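Local coordinates for protein thiamine pyrophosphokinase (PDB 2G9Z) that catalyses the transfer of a pyrophosphate group from ATP to thiamin, making the cofactor thiamin diphosphate, at residues A94-Y98 against V134-Y138; T275-L281 against V311-I317. All coordinates share one frame; numbering follows the deposited sequence.

The two interactions lie on opposite sides of the chain's centre, their centres about 36 Å apart, and in different domains. Interaction 1 is a partly buried pairing of helices 93-100 and 132-139 in the catalytic domain, held by aromatic and aliphatic side chains. Interaction 2 is buried, joins two strands of the vitamin B1 binding domain, and relies on hydrogen bonds that continue into a bound thiamin diphosphate analogue. One long mixed sheet nevertheless relates them: strands 86-90 and 122-125, which precede the helices of interaction 1, lie toward one end of it, whereas 277-281 and 315-316 are its last two strands at the other.

Interaction 1: A94-Y98 against V134-Y138; sequences ANSLY and VKTYY
With CG anti to the backbone N (chi1 -174°), Y98 extends its ring from helix 93-100 to V134 and Y137 on helix 132-139, while V134 holds CG2 beside its own backbone N, facing that ring. These helices follow the parallel strands 86-90 and 122-125 in successive beta-alpha units of the alpha/beta catalytic domain, and their segment axes approach to 10.0 Å at 74°. V134 CG2 makes a CH-pi contact over one face of Y98, 4.1 Å from the ring centroid. Farther along, the edge of Y98 points at the face of Y137 in a T-shaped stack, centroids 5.3 Å apart and planes at 79°. CE1 of Y98 does the touching, 3.7 Å from Y137 CG and offset toward the rim of the Y137 ring.

Nearer the start of helix 93-100, A94 CB meets V134 CG1 at 3.7 Å, and the Y138 ring lies obliquely against A94, L97 and Y98. Within helix 132-139, Y137 CD2 stands over the centre of one face of Y138. L97 meets the phenol end of Y138, with L97 CG 3.4 Å from Y138 OH, and it also packs on L77 and W81 of helix 77-81 and on C89 of strand 86-90.

The polar end of N95 serves a different task. Its ND2 hydrogen-bonds to S129 O and its OD1 to S131 N, tying helix 93-100 to the turn that leads from the magnesium ligands D126 and D128 into helix 132-139. The N95 side chain lies about 9 Å from a bound magnesium ion, and N95 OD1 also comes to 3.2 Å from V134 CG2.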
loop_
_atom_site.group_PDB
_atom_site.type_symbol
_atom_site.label_atom_id
_atom_site.label_comp_id
_atom_site.label_asym_id
_atom_site.label_seq_id
_atom_site.Cartn_x
_atom_site.Cartn_y
_atom_site.Cartn_z
ATOM N N ALA A 94 3.510 20.345 -4.963
ATOM C CA ALA A 94 3.957 21.488 -5.752
ATOM C C ALA A 94 5.441 21.328 -6.087
ATOM O O ALA A 94 5.870 21.650 -7.197
ATOM C CB ALA A 94 3.722 22.789 -4.983
ATOM N N ASN A 95 6.219 20.841 -5.122
ATOM C CA ASN A 95 7.648 20.614 -5.333
ATOM C C ASN A 95 7.814 19.576 -6.431
ATOM O O ASN A 95 8.637 19.730 -7.339
ATOM C CB ASN A 95 8.325 20.081 -4.064
ATOM C CG ASN A 95 8.201 21.025 -2.886
ATOM O OD1 ASN A 95 8.049 22.232 -3.054
ATOM N ND2 ASN A 95 8.290 20.478 -1.680
ATOM N N SER A 96 7.027 18.509 -6.329
ATOM C CA SER A 96 7.063 17.423 -7.300
ATOM C C SER A 96 6.800 17.968 -8.697
ATOM O O SER A 96 7.480 17.604 -9.661
ATOM C CB SER A 96 6.012 16.367 -6.942
ATOM O OG SER A 96 6.187 15.907 -5.608
ATOM N N LEU A 97 5.803 18.842 -8.803
ATOM C CA LEU A 97 5.458 19.451 -10.080
ATOM C C LEU A 97 6.603 20.335 -10.556
ATOM O O LEU A 97 6.991 20.295 -11.722
ATOM C CB LEU A 97 4.190 20.297 -9.943
ATOM C CG LEU A 97 3.788 21.113 -11.175
ATOM C CD1 LEU A 97 3.537 20.183 -12.352
ATOM C CD2 LEU A 97 2.540 21.928 -10.862
ATOM N N TYR A 98 7.138 21.129 -9.638
ATOM C CA TYR A 98 8.236 22.040 -9.937
ATOM C C TYR A 98 9.461 21.297 -10.474
ATOM O O TYR A 98 9.974 21.621 -11.542
ATOM C CB TYR A 98 8.625 22.810 -8.669
ATOM C CG TYR A 98 9.656 23.902 -8.887
ATOM C CD1 TYR A 98 9.268 25.201 -9.214
ATOM C CD2 TYR A 98 11.022 23.633 -8.768
ATOM C CE1 TYR A 98 10.213 26.209 -9.417
ATOM C CE2 TYR A 98 11.974 24.628 -8.971
ATOM C CZ TYR A 98 11.563 25.914 -9.294
ATOM O OH TYR A 98 12.499 26.903 -9.491
ATOM N N VAL A 134 9.456 27.069 -4.117
ATOM C CA VAL A 134 8.397 26.567 -4.981
ATOM C C VAL A 134 7.127 27.344 -4.679
ATOM O O VAL A 134 6.442 27.814 -5.585
ATOM C CB VAL A 134 8.154 25.058 -4.737
ATOM C CG1 VAL A 134 6.911 24.592 -5.482
ATOM C CG2 VAL A 134 9.372 24.269 -5.193
ATOM N N LYS A 135 6.834 27.482 -3.392
ATOM C CA LYS A 135 5.653 28.193 -2.938
ATOM C C LYS A 135 5.610 29.585 -3.562
ATOM O O LYS A 135 4.636 29.953 -4.217
ATOM C CB LYS A 135 5.674 28.285 -1.411
ATOM C CG LYS A 135 4.518 29.052 -0.794
ATOM C CD LYS A 135 4.591 28.988 0.729
ATOM C CE LYS A 135 5.965 29.434 1.238
ATOM N NZ LYS A 135 6.114 29.270 2.712
ATOM N N THR A 136 6.676 30.353 -3.372
ATOM C CA THR A 136 6.733 31.695 -3.929
ATOM C C THR A 136 6.636 31.655 -5.454
ATOM O O THR A 136 5.973 32.496 -6.058
ATOM C CB THR A 136 8.031 32.420 -3.499
ATOM O OG1 THR A 136 9.171 31.631 -3.862
ATOM C CG2 THR A 136 8.039 32.635 -1.994
ATOM N N TYR A 137 7.274 30.667 -6.074
ATOM C CA TYR A 137 7.235 30.548 -7.527
ATOM C C TYR A 137 5.809 30.474 -8.062
ATOM O O TYR A 137 5.413 31.282 -8.902
ATOM C CB TYR A 137 7.995 29.309 -7.999
ATOM C CG TYR A 137 7.922 29.131 -9.497
ATOM C CD1 TYR A 137 8.773 29.840 -10.345
ATOM C CD2 TYR A 137 6.957 28.309 -10.073
ATOM C CE1 TYR A 137 8.662 29.736 -11.730
ATOM C CE2 TYR A 137 6.835 28.197 -11.454
ATOM C CZ TYR A 137 7.690 28.914 -12.277
ATOM O OH TYR A 137 7.558 28.821 -13.644
ATOM N N TYR A 138 5.039 29.500 -7.584
ATOM C CA TYR A 138 3.664 29.346 -8.045
ATOM C C TYR A 138 2.745 30.453 -7.548
ATOM O O TYR A 138 1.784 30.806 -8.227
ATOM C CB TYR A 138 3.122 27.963 -7.658
ATOM C CG TYR A 138 3.759 26.861 -8.473
ATOM C CD1 TYR A 138 3.608 26.824 -9.860
ATOM C CD2 TYR A 138 4.555 25.888 -7.871
ATOM C CE1 TYR A 138 4.241 25.850 -10.629
ATOM C CE2 TYR A 138 5.191 24.907 -8.631
ATOM C CZ TYR A 138 5.032 24.896 -10.008
ATOM O OH TYR A 138 5.681 23.947 -10.765
#

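Interaction 2: T275-L281 against V311-I317; sequences TPTCGLL and VSSSNRI. With VNP (3-[(4-amino-2-methylpyrimidin-5-yl)methyl]-5-(2-{[hydroxy(phosphonoamino)phosphoryl]oxy}ethyl)-4-methyl-1,3-thiazol-3-I um), chain N.
The R316 guanidinium has S314 O over the centre of one face, 3.3 Å above the plane, while its edge is shared between T277 and the bound thiamin diphosphate analogue. R316 NH1 donates to T277 OG1 at 2.8 Å, tilted 24° from the plane, and almost straight (174°) to ligand O3G of the terminal phosphoryl group at 2.9 Å. R316 NH2 donates to ligand O2G of the same group at 2.6 Å. T277 and R316, a non-hydrogen-bonded antiparallel pair, place these side chains side by side.

On the face that carries C278 and N315, a hydrogen-bonded pair, C278 SG packs against N315 CB and also meets I317 CG1. The flat N315 amide is fixed at both ends: OD1 accepts from R316 N and Y298 N, and N315 ND2 donates to S312 OG at 3.0 Å. S312 OG in turn donates to the pyrimidine N1A of the ligand at 2.7 Å.

R216, Q151 and D155 of the second subunit also bind the ligand, so the pocket spans the dimer. Residues 311-317, with T277 steadying R316, meet both pyrimidine and terminal phosphoryl group, as they probably do in thiamin diphosphate: the hydroxyl donor is consistent with an unprotonated N1A, and the arginine probably offsets phosphate charge.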
loop_
_atom_site.group_PDB
_atom_site.type_symbol
_atom_site.label_atom_id
_atom_site.label_comp_id
_atom_site.label_asym_id
_atom_site.label_seq_id
_atom_site.Cartn_x
_atom_site.Cartn_y
_atom_site.Cartn_z
ATOM N N THR A 275 -0.335 -11.171 -20.839
ATOM C CA THR A 275 -1.451 -10.533 -20.151
ATOM C C THR A 275 -1.063 -9.535 -19.068
ATOM O O THR A 275 -0.103 -9.748 -18.330
ATOM C CB THR A 275 -2.360 -11.584 -19.488
ATOM O OG1 THR A 275 -1.578 -12.392 -18.601
ATOM C CG2 THR A 275 -3.015 -12.470 -20.533
ATOM N N PRO A 276 -1.819 -8.428 -18.964
ATOM C CA PRO A 276 -1.564 -7.393 -17.959
ATOM C C PRO A 276 -1.920 -7.959 -16.585
ATOM O O PRO A 276 -2.869 -8.734 -16.456
ATOM C CB PRO A 276 -2.519 -6.269 -18.362
ATOM C CG PRO A 276 -2.712 -6.485 -19.836
ATOM C CD PRO A 276 -2.838 -7.978 -19.926
ATOM N N THR A 277 -1.169 -7.567 -15.565
ATOM C CA THR A 277 -1.421 -8.034 -14.209
ATOM C C THR A 277 -2.446 -7.152 -13.497
ATOM O O THR A 277 -2.516 -5.950 -13.743
ATOM C CB THR A 277 -0.118 -8.036 -13.393
ATOM O OG1 THR A 277 0.771 -9.017 -13.932
ATOM C CG2 THR A 277 -0.395 -8.345 -11.931
ATOM N N CYS A 278 -3.240 -7.751 -12.616
ATOM C CA CYS A 278 -4.237 -6.994 -11.864
ATOM C C CYS A 278 -4.540 -7.675 -10.536
ATOM O O CYS A 278 -4.111 -8.804 -10.286
ATOM C CB CYS A 278 -5.532 -6.841 -12.671
ATOM S SG CYS A 278 -6.396 -8.395 -12.984
ATOM N N GLY A 279 -5.274 -6.973 -9.683
ATOM C CA GLY A 279 -5.620 -7.526 -8.391
ATOM C C GLY A 279 -6.930 -6.968 -7.894
ATOM O O GLY A 279 -7.340 -5.890 -8.301
ATOM N N LEU A 280 -7.596 -7.718 -7.022
ATOM C CA LEU A 280 -8.867 -7.292 -6.444
ATOM C C LEU A 280 -8.591 -7.294 -4.955
ATOM O O LEU A 280 -8.359 -8.341 -4.366
ATOM C CB LEU A 280 -9.981 -8.274 -6.812
ATOM C CG LEU A 280 -10.365 -8.226 -8.296
ATOM C CD1 LEU A 280 -9.295 -8.914 -9.132
ATOM C CD2 LEU A 280 -11.711 -8.907 -8.505
ATOM N N LEU A 281 -8.614 -6.110 -4.355
ATOM C CA LEU A 281 -8.252 -5.967 -2.951
ATOM C C LEU A 281 -9.376 -5.546 -2.013
ATOM O O LEU A 281 -9.838 -4.409 -2.047
ATOM C CB LEU A 281 -7.080 -4.984 -2.888
ATOM C CG LEU A 281 -6.217 -5.202 -4.146
ATOM C CD1 LEU A 281 -5.238 -4.072 -4.338
ATOM C CD2 LEU A 281 -5.505 -6.548 -4.056
ATOM N N VAL A 311 -7.149 -13.528 -1.226
ATOM C CA VAL A 311 -7.151 -12.275 -1.960
ATOM C C VAL A 311 -6.564 -12.560 -3.331
ATOM O O VAL A 311 -5.499 -13.158 -3.448
ATOM C CB VAL A 311 -6.283 -11.191 -1.266
ATOM C CG1 VAL A 311 -6.104 -9.989 -2.207
ATOM C CG2 VAL A 311 -6.943 -10.742 0.026
ATOM N N SER A 312 -7.270 -12.153 -4.373
ATOM C CA SER A 312 -6.775 -12.376 -5.715
ATOM C C SER A 312 -5.702 -11.347 -6.059
ATOM O O SER A 312 -5.996 -10.162 -6.231
ATOM C CB SER A 312 -7.923 -12.287 -6.726
ATOM O OG SER A 312 -7.441 -12.419 -8.054
ATOM N N SER A 313 -4.453 -11.801 -6.123
ATOM C CA SER A 313 -3.344 -10.932 -6.498
ATOM C C SER A 313 -2.627 -11.673 -7.612
ATOM O O SER A 313 -2.781 -12.889 -7.750
ATOM C CB SER A 313 -2.398 -10.659 -5.317
ATOM O OG SER A 313 -1.808 -11.841 -4.820
ATOM N N SER A 314 -1.852 -10.948 -8.406
ATOM C CA SER A 314 -1.168 -11.542 -9.542
ATOM C C SER A 314 -2.165 -12.180 -10.521
ATOM O O SER A 314 -1.861 -13.180 -11.169
ATOM C CB SER A 314 -0.145 -12.576 -9.077
ATOM O OG SER A 314 0.934 -11.930 -8.418
ATOM N N ASN A 315 -3.371 -11.620 -10.605
ATOM C CA ASN A 315 -4.349 -12.123 -11.567
ATOM C C ASN A 315 -3.904 -11.430 -12.851
ATOM O O ASN A 315 -3.026 -10.564 -12.799
ATOM C CB ASN A 315 -5.776 -11.684 -11.207
ATOM C CG ASN A 315 -6.837 -12.657 -11.732
ATOM O OD1 ASN A 315 -6.689 -13.222 -12.816
ATOM N ND2 ASN A 315 -7.913 -12.846 -10.967
ATOM N N ARG A 316 -4.482 -11.797 -13.994
ATOM C CA ARG A 316 -4.113 -11.170 -15.262
ATOM C C ARG A 316 -5.376 -10.865 -16.064
ATOM O O ARG A 316 -6.438 -11.436 -15.816
ATOM C CB ARG A 316 -3.217 -12.079 -16.118
ATOM C CG ARG A 316 -2.233 -12.957 -15.375
ATOM C CD ARG A 316 -1.031 -12.213 -14.816
ATOM N NE ARG A 316 -0.112 -13.172 -14.202
ATOM C CZ ARG A 316 0.790 -12.875 -13.268
ATOM N NH1 ARG A 316 0.912 -11.636 -12.824
ATOM N NH2 ARG A 316 1.554 -13.833 -12.756
ATOM N N ILE A 317 -5.245 -9.979 -17.041
ATOM C CA ILE A 317 -6.378 -9.596 -17.868
ATOM C C ILE A 317 -6.372 -10.329 -19.210
ATOM O O ILE A 317 -5.473 -10.144 -20.026
ATOM C CB ILE A 317 -6.383 -8.067 -18.106
ATOM C CG1 ILE A 317 -6.507 -7.337 -16.758
ATOM C CG2 ILE A 317 -7.530 -7.685 -19.035
ATOM C CD1 ILE A 317 -6.516 -5.827 -16.862
HETATM O O2G VNP N . 3.855 -13.407 -11.515
HETATM P PG VNP N . 4.096 -12.094 -10.621
HETATM O O3G VNP N . 3.048 -11.080 -10.882
HETATM O O1G VNP N . 5.560 -11.555 -11.019
HETATM N N3B VNP N . 4.137 -12.539 -9.059
HETATM P PB VNP N . 4.767 -14.013 -8.802
HETATM O O2B VNP N . 4.965 -14.191 -7.346
HETATM O O1B VNP N . 5.949 -14.162 -9.679
HETATM O O1 VNP N . 3.626 -15.027 -9.318
HETATM C C7 VNP N . 2.305 -15.098 -8.767
HETATM C C12 VNP N . 1.828 -16.535 -8.981
HETATM C C11 VNP N . 0.376 -16.850 -8.607
HETATM C C10 VNP N . -0.699 -16.377 -9.590
HETATM C CM4 VNP N . -0.449 -16.257 -11.095
HETATM S S1 VNP N . -0.279 -16.159 -7.053
HETATM C C9 VNP N . -1.907 -16.063 -7.685
HETATM N N5 VNP N . -1.865 -16.058 -9.019
HETATM C C7A VNP N . -3.009 -15.636 -9.843
HETATM C C5A VNP N . -4.368 -15.862 -9.174
HETATM C C6A VNP N . -5.140 -14.728 -8.949
HETATM N N1A VNP N . -6.363 -14.822 -8.462
HETATM C C2A VNP N . -6.896 -16.015 -8.166
HETATM C CM2 VNP N . -8.331 -16.091 -7.637
HETATM N N3A VNP N . -6.188 -17.137 -8.357
HETATM C C4A VNP N . -4.942 -17.088 -8.851
HETATM N N4A VNP N . -4.275 -18.225 -9.030
HETATM O O HOH W 1 -9.656 -10.665 -4.236
#